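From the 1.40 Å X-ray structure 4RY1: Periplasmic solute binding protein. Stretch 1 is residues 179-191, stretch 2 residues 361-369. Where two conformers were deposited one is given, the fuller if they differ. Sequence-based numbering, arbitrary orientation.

Stretch 1 (179-191) MAQKYGIDMIDEK
Stretch 2 361-369: KVAVSPFME

A single direct hydrogen bond joins these two stretches, although they bury 505 Å² between them: Ser-365 OG donates to Glu-190 OE2 at 2.7 Å. The same hydroxyl accepts from Phe-367 N (3.1 Å to Ser-365 OG), so the serine, chi1 t, links the start of a 3-10 turn to the carboxylate. Glu-190 is m, t, and its CD lies 3.8 Å from Phe-367 CE2, at the ring edge, where aromatic hydrogens suit a carboxylate.

Stretch 1 leaves its helix after Tyr-183. Gly-184 takes positive phi (68/25), while its N bonds Ala-180 O at 2.7 Å; extended Ile-185 and Asp-186 follow, Met-187 turns at -67/-29, and Ile-188 and Asp-189 form a short strand. Stretch 2 is extended from Val-362 to Ser-365, then coils through 366-368, Met-368 N bonding Ser-365 O at 3.2 Å. The chains run in the same direction: Asp-186 CA lies 6.0 Å from Val-362 CA, Ile-188 CA 6.5 Å from Ser-365 CA.

Val-362, chi1 t, fits against the helix exit: CG1 is 4.2 Å from Ala-180 CB and 3.4 Å from Ile-185 C, and CG2 is 3.6 Å from Gly-184 O. Asp-186, chi1 t, points CB toward stretch 2, and its OD2 accepts from Ile-188 N at 3.2 Å. Water 1 bridges the stretches, donating to Asp-186 OD2 (2.9 Å) and accepting from Ser-365 N (2.8 Å). Asp-186 OD1 and Ala-363 O, 3.3 Å apart, are both acceptors.

The rest is mainly apolar: buried side chains without polar groups gain van der Waals contact beside the serine link. Ile-188 (m, m) sets CG1 3.7 Å from the methylene Ser-365 CB and 4.3 Å from Met-368 CB, with CG2 4.3 Å from Phe-367 CB (chi1 m). Met-187 (t, t, m) meets Met-368 (p, t, m), SD to CE, at 4.1 Å.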

# COMPACT_ATOMS: atom_id res chain seq x y z
N MET A 179 14.62 -2.58 -10.27
CA MET A 179 14.65 -2.70 -11.73
C MET A 179 14.31 -1.39 -12.44
O MET A 179 14.81 -1.12 -13.54
CB MET A 179 13.72 -3.82 -12.20
CG MET A 179 14.09 -5.20 -11.69
SD MET A 179 15.62 -5.97 -12.38
CE MET A 179 15.02 -6.43 -14.01
N ALA A 180 13.48 -0.57 -11.81
CA ALA A 180 13.17 0.75 -12.38
C ALA A 180 14.40 1.65 -12.32
O ALA A 180 14.69 2.39 -13.26
CB ALA A 180 12.01 1.40 -11.65
N GLN A 181 15.11 1.58 -11.20
CA GLN A 181 16.38 2.31 -11.04
C GLN A 181 17.42 1.87 -12.06
O GLN A 181 18.13 2.70 -12.63
CB GLN A 181 16.95 2.07 -9.66
CG GLN A 181 16.12 2.72 -8.58
CD GLN A 181 16.66 2.43 -7.20
OE1 GLN A 181 17.67 1.76 -7.05
NE2 GLN A 181 15.98 2.94 -6.19
N LYS A 182 17.49 0.57 -12.26
CA LYS A 182 18.52 -0.03 -13.13
C LYS A 182 18.27 0.21 -14.61
O LYS A 182 19.18 0.52 -15.39
CB LYS A 182 18.61 -1.54 -12.92
CG LYS A 182 19.69 -2.19 -13.77
CD LYS A 182 20.21 -3.45 -13.13
CE LYS A 182 21.54 -3.84 -13.76
NZ LYS A 182 21.61 -5.31 -13.95
N TYR A 183 17.03 0.01 -15.00
CA TYR A 183 16.62 -0.01 -16.40
C TYR A 183 15.65 1.09 -16.83
O TYR A 183 15.44 1.28 -18.03
CB TYR A 183 15.98 -1.35 -16.73
CG TYR A 183 16.90 -2.53 -16.58
CD1 TYR A 183 17.93 -2.74 -17.50
CD2 TYR A 183 16.74 -3.45 -15.55
CE1 TYR A 183 18.77 -3.83 -17.39
CE2 TYR A 183 17.58 -4.53 -15.43
CZ TYR A 183 18.59 -4.71 -16.36
OH TYR A 183 19.45 -5.77 -16.28
N GLY A 184 15.02 1.79 -15.88
CA GLY A 184 14.07 2.85 -16.23
C GLY A 184 12.80 2.35 -16.89
O GLY A 184 12.15 3.10 -17.64
N ILE A 185 12.44 1.09 -16.63
CA ILE A 185 11.20 0.51 -17.13
C ILE A 185 10.40 -0.09 -15.97
O ILE A 185 10.97 -0.40 -14.91
CB ILE A 185 11.40 -0.54 -18.25
CG1 ILE A 185 12.08 -1.81 -17.74
CG2 ILE A 185 12.22 0.07 -19.37
CD1 ILE A 185 11.82 -3.01 -18.63
N ASP A 186 9.09 -0.25 -16.20
CA ASP A 186 8.18 -0.89 -15.25
C ASP A 186 8.08 -2.38 -15.56
O ASP A 186 8.51 -2.86 -16.60
CB ASP A 186 6.78 -0.25 -15.31
CG ASP A 186 5.84 -0.79 -14.22
OD1 ASP A 186 6.30 -0.93 -13.07
OD2 ASP A 186 4.68 -1.15 -14.54
N MET A 187 7.55 -3.12 -14.59
CA MET A 187 7.26 -4.54 -14.68
C MET A 187 6.14 -4.91 -15.67
O MET A 187 6.14 -6.00 -16.23
CB MET A 187 6.91 -5.02 -13.25
CG MET A 187 6.64 -6.50 -13.02
SD MET A 187 6.18 -6.80 -11.28
CE MET A 187 7.77 -6.46 -10.55
N ILE A 188 5.17 -3.99 -15.87
CA ILE A 188 3.96 -4.27 -16.68
C ILE A 188 3.95 -3.44 -17.97
O ILE A 188 4.24 -2.25 -17.94
CB ILE A 188 2.65 -3.95 -15.91
CG1 ILE A 188 2.65 -4.56 -14.50
CG2 ILE A 188 1.41 -4.34 -16.72
CD1 ILE A 188 2.63 -6.07 -14.50
N ASP A 189 3.62 -4.10 -19.08
CA ASP A 189 3.30 -3.44 -20.36
C ASP A 189 1.80 -3.57 -20.58
O ASP A 189 1.34 -4.60 -21.07
CB ASP A 189 4.07 -4.05 -21.55
CG ASP A 189 3.92 -3.24 -22.82
OD1 ASP A 189 2.86 -2.60 -23.00
OD2 ASP A 189 4.84 -3.25 -23.66
N GLU A 190 1.03 -2.55 -20.21
CA GLU A 190 -0.43 -2.64 -20.31
C GLU A 190 -0.93 -2.75 -21.76
O GLU A 190 -1.88 -3.49 -22.04
CB GLU A 190 -1.12 -1.50 -19.59
CG GLU A 190 -0.85 -1.55 -18.09
CD GLU A 190 -1.61 -0.49 -17.31
OE1 GLU A 190 -2.62 0.02 -17.82
OE2 GLU A 190 -1.18 -0.20 -16.16
N LYS A 191 -0.27 -2.05 -22.67
CA LYS A 191 -0.60 -2.12 -24.11
C LYS A 191 -0.49 -3.56 -24.66
O LYS A 191 -1.36 -4.04 -25.40
CB LYS A 191 0.32 -1.20 -24.91
CG LYS A 191 0.14 0.28 -24.63
CD LYS A 191 1.44 1.05 -24.83
CE LYS A 191 1.23 2.54 -25.03
NZ LYS A 191 1.27 2.96 -26.46
N LYS A 361 9.76 8.61 -13.06
CA LYS A 361 9.22 8.73 -14.41
C LYS A 361 8.70 7.40 -14.92
O LYS A 361 8.32 7.27 -16.10
CB LYS A 361 10.29 9.24 -15.36
CG LYS A 361 10.63 10.65 -15.02
CD LYS A 361 12.07 10.93 -15.32
CE LYS A 361 12.35 12.42 -15.37
NZ LYS A 361 13.19 12.87 -14.23
N VAL A 362 8.69 6.42 -14.03
CA VAL A 362 8.32 5.07 -14.39
C VAL A 362 6.99 4.77 -13.68
O VAL A 362 6.93 4.66 -12.46
CB VAL A 362 9.40 4.05 -13.98
CG1 VAL A 362 9.01 2.63 -14.37
CG2 VAL A 362 10.74 4.39 -14.61
N ALA A 363 5.93 4.63 -14.47
CA ALA A 363 4.58 4.42 -13.95
C ALA A 363 4.47 3.15 -13.12
O ALA A 363 5.10 2.15 -13.43
CB ALA A 363 3.58 4.36 -15.10
N VAL A 364 3.62 3.22 -12.10
CA VAL A 364 3.21 2.09 -11.29
C VAL A 364 1.88 1.61 -11.88
O VAL A 364 0.94 2.41 -12.02
CB VAL A 364 3.05 2.49 -9.81
CG1 VAL A 364 2.55 1.33 -8.97
CG2 VAL A 364 4.38 3.04 -9.28
N SER A 365 1.82 0.34 -12.26
CA SER A 365 0.63 -0.26 -12.83
C SER A 365 -0.21 -0.88 -11.74
O SER A 365 0.33 -1.60 -10.88
CB SER A 365 1.01 -1.37 -13.81
OG SER A 365 -0.16 -1.94 -14.33
N PRO A 366 -1.53 -0.66 -11.77
CA PRO A 366 -2.34 -1.37 -10.78
C PRO A 366 -2.25 -2.90 -10.94
O PRO A 366 -2.57 -3.65 -9.99
CB PRO A 366 -3.74 -0.85 -11.06
CG PRO A 366 -3.73 -0.45 -12.50
CD PRO A 366 -2.36 0.14 -12.69
N PHE A 367 -1.87 -3.35 -12.13
CA PHE A 367 -1.82 -4.79 -12.39
C PHE A 367 -0.68 -5.50 -11.68
O PHE A 367 -0.74 -6.71 -11.51
CB PHE A 367 -1.79 -5.04 -13.89
CG PHE A 367 -3.03 -4.55 -14.58
CD1 PHE A 367 -4.25 -5.20 -14.40
CD2 PHE A 367 -3.00 -3.42 -15.36
CE1 PHE A 367 -5.40 -4.72 -14.98
CE2 PHE A 367 -4.14 -2.95 -15.97
CZ PHE A 367 -5.35 -3.60 -15.78
N MET A 368 0.34 -4.75 -11.25
CA MET A 368 1.40 -5.33 -10.42
C MET A 368 0.85 -5.88 -9.10
O MET A 368 1.43 -6.82 -8.52
CB MET A 368 2.57 -4.34 -10.21
CG MET A 368 2.47 -3.37 -9.03
SD MET A 368 4.01 -2.48 -8.66
CE MET A 368 5.06 -3.92 -8.62
N GLU A 369 -0.28 -5.33 -8.65
CA GLU A 369 -0.96 -5.82 -7.44
C GLU A 369 -2.10 -6.80 -7.70
O GLU A 369 -2.85 -7.14 -6.79
CB GLU A 369 -1.46 -4.65 -6.59
CG GLU A 369 -0.37 -3.64 -6.31
CD GLU A 369 -0.55 -2.92 -4.99
OE1 GLU A 369 -1.50 -3.23 -4.25
OE2 GLU A 369 0.28 -2.03 -4.69
O HOH W 1 3.75 -1.59 -11.82